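Local atomic coordinates of peptidase, M20/M25/M40 family (Staphylococcus aureus, PDB entry 4EWT), a protein that probably hydrolyses the amide bond of N-acylated amino acids as a metal-dependent amidohydrolase of the M20 peptidase family, holding a pair of manganese ions. Residues Leu9-Lys15 / Val114-Thr118; Tyr180-Arg185 / Val259-Asp264; Tyr175-Gly179 / Thr307-Ala311. Numbering follows the deposited sequence.

The chain has two parts: an alpha/beta domain on a mixed sheet, where the manganese site lies, and a smaller antiparallel-sheet domain. Contact 1 joins N-terminal helices to helix 105-120 and is completed first along the chain. Contact 3 ties the end of strand 173-176 to helix 304-316. Contact 2 falls between the two halves of contact 3 in sequence, pairing strands 179-193 and 248-261 where the chain enters the second domain. About 34 Å separates the centres of contacts 1 and 2, about 25 Å those of 1 and 3, about 18 Å those of 2 and 3. Contact 3 sits just before the probable hinge and contact 2 at it, their segments adjoining; contact 1 is remote.

Contact 1 of 3, residues Leu9-Lys15 / Val114-Thr118; sequences LKSKEGK and VLAET
Residues 9-15 form a kink between two helices: Leu9 to Ser11 end helix 2-11, Lys12 breaks it with phi/psi of -108/14, and helix 13-25 starts again with Lys12 in the N-cap position. Segment 114-118 is regular helix throughout, part of helix 105-120. CA of Leu9 is 7.2 Å from CA of Leu115, and CA of Lys12 7.3 Å from CA of Val114. This is helix-on-helix packing at the edge of the alpha/beta domain of an M20 peptidase, with an apolar base and a charged, more solvent-facing side. Leu9 (m, t) supplies the base, its CD1 4.2 Å from CD1 of Leu115 and its CD2 3.6 Å from OG1 of Thr118; Ala377 of helix 372-386 touches it too. Val114, branched and compact, lies under the aliphatic stems of two lysines: its CG1 is 3.6 Å from CB of Lys12, its CG2 4.2 Å from CG of Lys15. Lysine suits both places because a greasy stem can cross the valine before the ammonium reaches the carboxylate. Nearly fully extended beyond its m chi1, Lys12 carries NZ to a salt bridge with OE1 of Glu117 at 2.9 Å, and Glu121 is a second carboxylate partner. Lys15 NZ adds a salt bridge to OE2 of Glu117 at 3.2 Å, its hydrogen bond weak; that carboxylate also pairs with Lys47, so the charges form a network. Thr118 (m) accepts a hydrogen bond at OG1 from NZ of Lys12, 3.1 Å, and donates its own to O of Val114 at 2.7 Å.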
loop_
_atom_site.group_PDB
_atom_site.type_symbol
_atom_site.label_atom_id
_atom_site.label_comp_id
_atom_site.label_asym_id
_atom_site.label_seq_id
_atom_site.Cartn_x
_atom_site.Cartn_y
_atom_site.Cartn_z
ATOM N N LEU A 9 54.916 9.808 24.324
ATOM C CA LEU A 9 53.522 10.152 24.076
ATOM C C LEU A 9 52.803 10.528 25.365
ATOM O O LEU A 9 52.098 11.541 25.416
ATOM C CB LEU A 9 52.796 9.019 23.340
ATOM C CG LEU A 9 53.175 8.841 21.863
ATOM C CD1 LEU A 9 52.405 7.695 21.255
ATOM C CD2 LEU A 9 52.939 10.114 21.049
ATOM N N LYS A 10 52.996 9.746 26.403
ATOM C CA LYS A 10 52.429 10.099 27.680
ATOM C C LYS A 10 52.852 11.467 28.135
ATOM O O LYS A 10 52.066 12.181 28.665
ATOM C CB LYS A 10 52.777 9.083 28.741
ATOM C CG LYS A 10 52.209 7.755 28.477
ATOM C CD LYS A 10 52.869 6.700 29.270
ATOM C CE LYS A 10 51.847 5.878 29.986
ATOM N NZ LYS A 10 52.383 4.803 30.811
ATOM N N SER A 11 54.100 11.828 27.906
ATOM C CA SER A 11 54.636 13.129 28.334
ATOM C C SER A 11 54.103 14.312 27.519
ATOM O O SER A 11 54.226 15.468 27.934
ATOM C CB SER A 11 56.174 13.120 28.325
ATOM O OG SER A 11 56.688 13.261 27.010
ATOM N N LYS A 12 53.507 14.019 26.364
ATOM C CA LYS A 12 52.941 15.056 25.508
ATOM C C LYS A 12 51.412 15.047 25.523
ATOM O O LYS A 12 50.780 15.669 24.659
ATOM C CB LYS A 12 53.444 14.893 24.070
ATOM C CG LYS A 12 54.920 15.192 23.860
ATOM C CD LYS A 12 55.347 14.785 22.457
ATOM C CE LYS A 12 56.823 15.044 22.223
ATOM N NZ LYS A 12 57.216 14.695 20.821
ATOM N N GLU A 13 50.817 14.344 26.490
ATOM C CA GLU A 13 49.353 14.225 26.548
ATOM C C GLU A 13 48.719 15.609 26.658
ATOM O O GLU A 13 47.763 15.917 25.933
ATOM C CB GLU A 13 48.894 13.319 27.700
ATOM C CG GLU A 13 47.382 13.039 27.698
ATOM C CD GLU A 13 46.912 12.099 28.814
ATOM O OE1 GLU A 13 47.683 11.826 29.761
ATOM O OE2 GLU A 13 45.749 11.629 28.739
ATOM N N GLY A 14 49.284 16.441 27.540
ATOM C CA GLY A 14 48.826 17.818 27.755
ATOM C C GLY A 14 48.769 18.654 26.486
ATOM O O GLY A 14 47.853 19.464 26.302
ATOM N N LYS A 15 49.721 18.430 25.608
ATOM C CA LYS A 15 49.796 19.117 24.350
ATOM C C LYS A 15 48.656 18.686 23.386
ATOM O O LYS A 15 48.114 19.496 22.672
ATOM C CB LYS A 15 51.169 18.860 23.734
ATOM C CG LYS A 15 51.548 19.659 22.546
ATOM C CD LYS A 15 53.033 19.533 22.341
ATOM C CE LYS A 15 53.478 19.502 20.904
ATOM N NZ LYS A 15 54.137 20.707 20.351
ATOM N N VAL A 114 50.631 15.396 17.263
ATOM C CA VAL A 114 51.589 15.064 18.318
ATOM C C VAL A 114 52.280 13.710 18.072
ATOM O O VAL A 114 53.463 13.543 18.379
ATOM C CB VAL A 114 50.930 15.139 19.727
ATOM C CG1 VAL A 114 51.915 14.736 20.822
ATOM C CG2 VAL A 114 50.401 16.542 19.988
ATOM N N LEU A 115 51.555 12.755 17.502
ATOM C CA LEU A 115 52.166 11.490 17.126
ATOM C C LEU A 115 53.187 11.680 16.006
ATOM O O LEU A 115 54.249 11.064 16.025
ATOM C CB LEU A 115 51.109 10.476 16.706
ATOM C CG LEU A 115 51.629 9.159 16.105
ATOM C CD1 LEU A 115 52.471 8.375 17.097
ATOM C CD2 LEU A 115 50.461 8.316 15.618
ATOM N N ALA A 116 52.851 12.521 15.029
ATOM C CA ALA A 116 53.725 12.749 13.882
ATOM C C ALA A 116 55.043 13.399 14.307
ATOM O O ALA A 116 56.118 12.968 13.882
ATOM C CB ALA A 116 53.021 13.588 12.832
ATOM N N GLU A 117 54.941 14.420 15.157
ATOM C CA GLU A 117 56.095 15.057 15.795
ATOM C C GLU A 117 56.968 14.014 16.484
ATOM O O GLU A 117 58.200 14.010 16.326
ATOM C CB GLU A 117 55.616 16.100 16.812
ATOM C CG GLU A 117 56.724 16.665 17.718
ATOM C CD GLU A 117 56.183 17.603 18.788
ATOM O OE1 GLU A 117 56.541 17.436 19.971
ATOM O OE2 GLU A 117 55.395 18.504 18.450
ATOM N N THR A 118 56.314 13.123 17.229
ATOM C CA THR A 118 57.002 12.078 17.983
ATOM C C THR A 118 57.693 11.064 17.069
ATOM O O THR A 118 58.860 10.755 17.276
ATOM C CB THR A 118 56.048 11.364 18.949
ATOM O OG1 THR A 118 55.409 12.337 19.782
ATOM C CG2 THR A 118 56.806 10.383 19.824
#

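Contact 2 of 3, residues Tyr180-Arg185 / Val259-Asp264; sequences YVQTGR and VRGLTD
Two backbone hydrogen bonds hold these strands together: Gly184 N to Gly261 O at 2.7 Å and Gly261 N to Gly184 O at 3.1 Å, an antiparallel hydrogen-bonded pair, CA to CA 5.3 Å. With no side chain on either glycine, that face of the pair is bare backbone. Next comes the non-hydrogen-bonded pair Arg185 and Arg260, CA to CA 4.6 Å, flanked by CA-H...O contacts of 3.2 Å from Arg260 CA to Gly184 O and from Arg185 CA to Val259 O. Beyond the glycines the regular bridges stop, but the backbones still touch, with CA of Thr183 3.9 Å from CA of Leu262 and 3.4 Å from O of Gly261; the wider spacing comes only at Tyr180 and Thr263, CA to CA 6.3 Å. Here strand 179-193 runs from the metal-bearing domain into the antiparallel sheet, a site consistent with the interdomain hinge of M20 enzymes; Gln182, bound to Tyr348, has its side chain about 7 Å from a manganese ion. Among charged groups, Arg185 and Arg260 share one face of the sheet, their NH1 atoms 3.7 Å apart, and CD of Arg185 sits over the Arg260 guanidinium, 3.5 Å from NH1 of Arg260. Salt bridges to Asp296 and Asp258 respectively make this tolerable. Of apolar contacts, Tyr180 (chi1 m) offers its ring face to Thr263, whose CA makes a CH-pi contact 3.8 Å from the centroid, and CB of Tyr180 meets CG of Leu262 at 4.1 Å. The t, p rotamer of Leu262 sends CD1 to 3.8 Å from C of Gln182.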
loop_
_atom_site.group_PDB
_atom_site.type_symbol
_atom_site.label_atom_id
_atom_site.label_comp_id
_atom_site.label_asym_id
_atom_site.label_seq_id
_atom_site.Cartn_x
_atom_site.Cartn_y
_atom_site.Cartn_z
ATOM N N TYR A 180 33.823 -5.599 5.635
ATOM C CA TYR A 180 32.955 -4.421 5.595
ATOM C C TYR A 180 32.551 -3.936 6.984
ATOM O O TYR A 180 31.961 -4.678 7.766
ATOM C CB TYR A 180 31.705 -4.719 4.779
ATOM C CG TYR A 180 31.933 -4.841 3.292
ATOM C CD1 TYR A 180 32.119 -3.709 2.499
ATOM C CD2 TYR A 180 31.943 -6.086 2.674
ATOM C CE1 TYR A 180 32.311 -3.820 1.117
ATOM C CE2 TYR A 180 32.125 -6.206 1.302
ATOM C CZ TYR A 180 32.299 -5.070 0.534
ATOM O OH TYR A 180 32.476 -5.191 -0.821
ATOM N N VAL A 181 32.851 -2.676 7.276
ATOM C CA VAL A 181 32.722 -2.180 8.647
ATOM C C VAL A 181 31.829 -0.929 8.759
ATOM O O VAL A 181 31.293 -0.646 9.830
ATOM C CB VAL A 181 34.120 -1.974 9.304
ATOM C CG1 VAL A 181 34.947 -0.930 8.536
ATOM C CG2 VAL A 181 33.989 -1.603 10.780
ATOM N N GLN A 182 31.690 -0.190 7.658
ATOM C CA GLN A 182 30.781 0.964 7.581
ATOM C C GLN A 182 30.088 1.000 6.228
ATOM O O GLN A 182 30.658 0.590 5.228
ATOM C CB GLN A 182 31.506 2.281 7.900
ATOM C CG GLN A 182 31.826 2.357 9.387
ATOM C CD GLN A 182 32.361 3.677 9.891
ATOM O OE1 GLN A 182 33.290 3.690 10.685
ATOM N NE2 GLN A 182 31.754 4.782 9.482
ATOM N N THR A 183 28.848 1.477 6.219
ATOM C CA THR A 183 27.969 1.369 5.064
ATOM C C THR A 183 28.384 2.347 3.984
ATOM O O THR A 183 28.934 3.399 4.274
ATOM C CB THR A 183 26.484 1.677 5.429
ATOM O OG1 THR A 183 26.379 3.017 5.923
ATOM C CG2 THR A 183 25.974 0.730 6.478
ATOM N N GLY A 184 28.129 1.978 2.736
ATOM C CA GLY A 184 28.223 2.917 1.636
ATOM C C GLY A 184 26.897 3.619 1.453
ATOM O O GLY A 184 25.890 3.234 2.046
ATOM N N ARG A 185 26.890 4.630 0.601
ATOM C CA ARG A 185 25.769 5.538 0.533
ATOM C C ARG A 185 25.462 5.900 -0.910
ATOM O O ARG A 185 26.387 6.067 -1.732
ATOM C CB ARG A 185 26.087 6.790 1.346
ATOM C CG ARG A 185 24.966 7.812 1.421
ATOM C CD ARG A 185 25.270 8.827 2.515
ATOM N NE ARG A 185 26.459 9.594 2.182
ATOM C CZ ARG A 185 27.146 10.344 3.041
ATOM N NH1 ARG A 185 26.764 10.447 4.313
ATOM N NH2 ARG A 185 28.225 10.989 2.625
ATOM N N VAL A 259 20.171 6.017 0.610
ATOM C CA VAL A 259 20.360 4.592 0.551
ATOM C C VAL A 259 21.663 4.294 1.270
ATOM O O VAL A 259 22.663 4.997 1.076
ATOM C CB VAL A 259 20.465 4.136 -0.931
ATOM C CG1 VAL A 259 21.155 2.791 -1.046
ATOM C CG2 VAL A 259 19.064 4.123 -1.615
ATOM N N ARG A 260 21.633 3.285 2.136
ATOM C CA ARG A 260 22.849 2.739 2.718
ATOM C C ARG A 260 22.886 1.248 2.453
ATOM O O ARG A 260 21.866 0.561 2.558
ATOM C CB ARG A 260 22.913 2.928 4.232
ATOM C CG ARG A 260 22.468 4.252 4.757
ATOM C CD ARG A 260 23.560 5.291 4.808
ATOM N NE ARG A 260 22.909 6.573 5.045
ATOM C CZ ARG A 260 23.497 7.666 5.506
ATOM N NH1 ARG A 260 24.790 7.664 5.806
ATOM N NH2 ARG A 260 22.770 8.763 5.680
ATOM N N GLY A 261 24.079 0.751 2.139
ATOM C CA GLY A 261 24.314 -0.689 2.026
ATOM C C GLY A 261 25.664 -0.966 2.649
ATOM O O GLY A 261 26.623 -0.248 2.375
ATOM N N LEU A 262 25.744 -2.001 3.477
ATOM C CA LEU A 262 26.998 -2.315 4.152
ATOM C C LEU A 262 28.035 -2.948 3.198
ATOM O O LEU A 262 29.244 -2.851 3.431
ATOM C CB LEU A 262 26.746 -3.200 5.390
ATOM C CG LEU A 262 27.960 -3.686 6.199
ATOM C CD1 LEU A 262 28.736 -2.503 6.795
ATOM C CD2 LEU A 262 27.525 -4.683 7.283
ATOM N N THR A 263 27.577 -3.583 2.124
ATOM C CA THR A 263 28.512 -4.067 1.104
ATOM C C THR A 263 28.189 -3.398 -0.237
ATOM O O THR A 263 27.101 -2.843 -0.400
ATOM C CB THR A 263 28.468 -5.599 0.951
ATOM O OG1 THR A 263 27.273 -5.977 0.265
ATOM C CG2 THR A 263 28.517 -6.312 2.317
ATOM N N ASP A 264 29.125 -3.450 -1.179
ATOM C CA ASP A 264 28.883 -3.010 -2.549
ATOM C C ASP A 264 27.776 -3.804 -3.244
ATOM O O ASP A 264 26.997 -3.233 -3.998
ATOM C CB ASP A 264 30.152 -3.146 -3.391
ATOM C CG ASP A 264 31.293 -2.303 -2.871
ATOM O OD1 ASP A 264 31.044 -1.315 -2.123
ATOM O OD2 ASP A 264 32.442 -2.638 -3.226
#

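Contact 3 of 3, residues Tyr175-Gly179 / Thr307-Ala311; sequences YYRPG and TEYVA
Tyr176 spreads one face of its ring over the methyl group of Ala311, whose CB lies 3.5 Å from the ring centroid and only 10° off the normal, a close CH-pi contact. Helix 304-316 here packs on the mixed sheet of the alpha/beta domain, as helices flank the central sheet in zinc-exopeptidase folds, and Tyr176 at the end of strand 173-176 fills the gap. Alanine suits the spot because its small side chain lets the flat ring come so near the helix. The strand conformation of Tyr175 and Tyr176 (-126/146 and -147/163) sends Tyr176 toward the helix while Tyr175 remains out of reach. Arg177 and Pro178 link it to strand 179-193, which begins at Gly179; CA of Pro178 is 5.6 Å from CA of Thr307, and CA of Tyr176 7.1 Å from CA of Ala311. With chi1 at 79° (p), the Tyr176 ring also meets Val323, Met325 and Ile347 of neighbouring strands. Thr307, one helical turn before Ala311, turns its methyl inward in rotamer m: CG2 lies near the ring plane, 4.0 Å from CD1 of Tyr176, and 3.9 Å from N of Pro178. Its hydroxyl is satisfied by Asp303 O. The compact ring of Pro178 packs on Thr307 (CB to CB 4.4 Å) and Glu308, and the positive phi of Gly179 (76°) favours glycine. Glu308 OE2 lies 3.9 Å from CG of Pro178; its OE1 is 3.5 Å from OH of Tyr176, a contact near the ring plane and not a hydrogen bond, the OH having a weak one with Lys315 NZ.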
loop_
_atom_site.group_PDB
_atom_site.type_symbol
_atom_site.label_atom_id
_atom_site.label_comp_id
_atom_site.label_asym_id
_atom_site.label_seq_id
_atom_site.Cartn_x
_atom_site.Cartn_y
_atom_site.Cartn_z
ATOM N N TYR A 175 38.874 -0.734 19.107
ATOM C CA TYR A 175 37.972 -1.691 18.471
ATOM C C TYR A 175 38.263 -1.876 16.982
ATOM O O TYR A 175 38.671 -0.933 16.290
ATOM C CB TYR A 175 36.518 -1.259 18.681
ATOM C CG TYR A 175 36.161 -0.984 20.130
ATOM C CD1 TYR A 175 35.707 -2.006 20.970
ATOM C CD2 TYR A 175 36.273 0.300 20.660
ATOM C CE1 TYR A 175 35.372 -1.748 22.304
ATOM C CE2 TYR A 175 35.951 0.567 21.987
ATOM C CZ TYR A 175 35.501 -0.457 22.803
ATOM O OH TYR A 175 35.182 -0.179 24.119
ATOM N N TYR A 176 38.047 -3.102 16.506
ATOM C CA TYR A 176 38.371 -3.490 15.133
ATOM C C TYR A 176 37.401 -4.531 14.551
ATOM O O TYR A 176 36.719 -5.243 15.296
ATOM C CB TYR A 176 39.801 -4.034 15.061
ATOM C CG TYR A 176 39.962 -5.474 15.525
ATOM C CD1 TYR A 176 40.047 -6.521 14.603
ATOM C CD2 TYR A 176 40.041 -5.786 16.886
ATOM C CE1 TYR A 176 40.205 -7.850 15.026
ATOM C CE2 TYR A 176 40.198 -7.110 17.319
ATOM C CZ TYR A 176 40.281 -8.136 16.387
ATOM O OH TYR A 176 40.441 -9.443 16.818
ATOM N N ARG A 177 37.423 -4.668 13.236
ATOM C CA ARG A 177 36.646 -5.634 12.494
ATOM C C ARG A 177 37.111 -5.746 11.050
ATOM O O ARG A 177 37.122 -4.793 10.348
ATOM C CB ARG A 177 35.173 -5.265 12.537
ATOM C CG ARG A 177 34.335 -6.161 11.718
ATOM C CD ARG A 177 32.931 -5.796 11.775
ATOM N NE ARG A 177 32.134 -6.982 11.828
ATOM C CZ ARG A 177 31.758 -7.634 10.758
ATOM N NH1 ARG A 177 32.082 -7.204 9.558
ATOM N NH2 ARG A 177 31.043 -8.711 10.904
ATOM N N PRO A 178 37.505 -6.923 10.612
ATOM C CA PRO A 178 37.923 -7.085 9.214
ATOM C C PRO A 178 36.707 -7.086 8.298
ATOM O O PRO A 178 35.580 -7.270 8.765
ATOM C CB PRO A 178 38.598 -8.464 9.197
ATOM C CG PRO A 178 37.946 -9.219 10.312
ATOM C CD PRO A 178 37.623 -8.186 11.377
ATOM N N GLY A 179 36.934 -6.873 7.006
ATOM C CA GLY A 179 35.850 -6.856 6.039
ATOM C C GLY A 179 35.063 -5.558 6.125
ATOM O O GLY A 179 35.563 -4.551 6.645
ATOM N N THR A 307 44.041 -5.742 8.707
ATOM C CA THR A 307 43.281 -5.491 9.940
ATOM C C THR A 307 43.633 -6.480 11.034
ATOM O O THR A 307 43.751 -6.093 12.197
ATOM C CB THR A 307 41.753 -5.511 9.717
ATOM O OG1 THR A 307 41.404 -4.552 8.718
ATOM C CG2 THR A 307 41.002 -5.181 11.007
ATOM N N GLU A 308 43.794 -7.752 10.670
ATOM C CA GLU A 308 44.174 -8.765 11.655
ATOM C C GLU A 308 45.601 -8.551 12.128
ATOM O O GLU A 308 45.894 -8.698 13.319
ATOM C CB GLU A 308 43.998 -10.189 11.118
ATOM C CG GLU A 308 43.534 -11.179 12.189
ATOM C CD GLU A 308 42.092 -10.929 12.636
ATOM O OE1 GLU A 308 41.852 -10.758 13.855
ATOM O OE2 GLU A 308 41.197 -10.896 11.766
ATOM N N TYR A 309 46.485 -8.192 11.200
ATOM C CA TYR A 309 47.830 -7.784 11.573
ATOM C C TYR A 309 47.784 -6.667 12.619
ATOM O O TYR A 309 48.514 -6.713 13.603
ATOM C CB TYR A 309 48.642 -7.345 10.346
ATOM C CG TYR A 309 49.865 -6.548 10.721
ATOM C CD1 TYR A 309 51.050 -7.188 11.077
ATOM C CD2 TYR A 309 49.830 -5.154 10.750
ATOM C CE1 TYR A 309 52.166 -6.468 11.439
ATOM C CE2 TYR A 309 50.946 -4.419 11.114
ATOM C CZ TYR A 309 52.108 -5.088 11.455
ATOM O OH TYR A 309 53.217 -4.383 11.821
ATOM N N VAL A 310 46.916 -5.674 12.404
ATOM C CA VAL A 310 46.816 -4.520 13.303
ATOM C C VAL A 310 46.389 -4.937 14.713
ATOM O O VAL A 310 46.991 -4.514 15.705
ATOM C CB VAL A 310 45.882 -3.411 12.732
ATOM C CG1 VAL A 310 45.500 -2.401 13.807
ATOM C CG2 VAL A 310 46.544 -2.715 11.550
ATOM N N ALA A 311 45.364 -5.777 14.789
ATOM C CA ALA A 311 44.875 -6.294 16.058
ATOM C C ALA A 311 45.886 -7.217 16.746
ATOM O O ALA A 311 45.964 -7.246 17.977
ATOM C CB ALA A 311 43.573 -7.014 15.851
#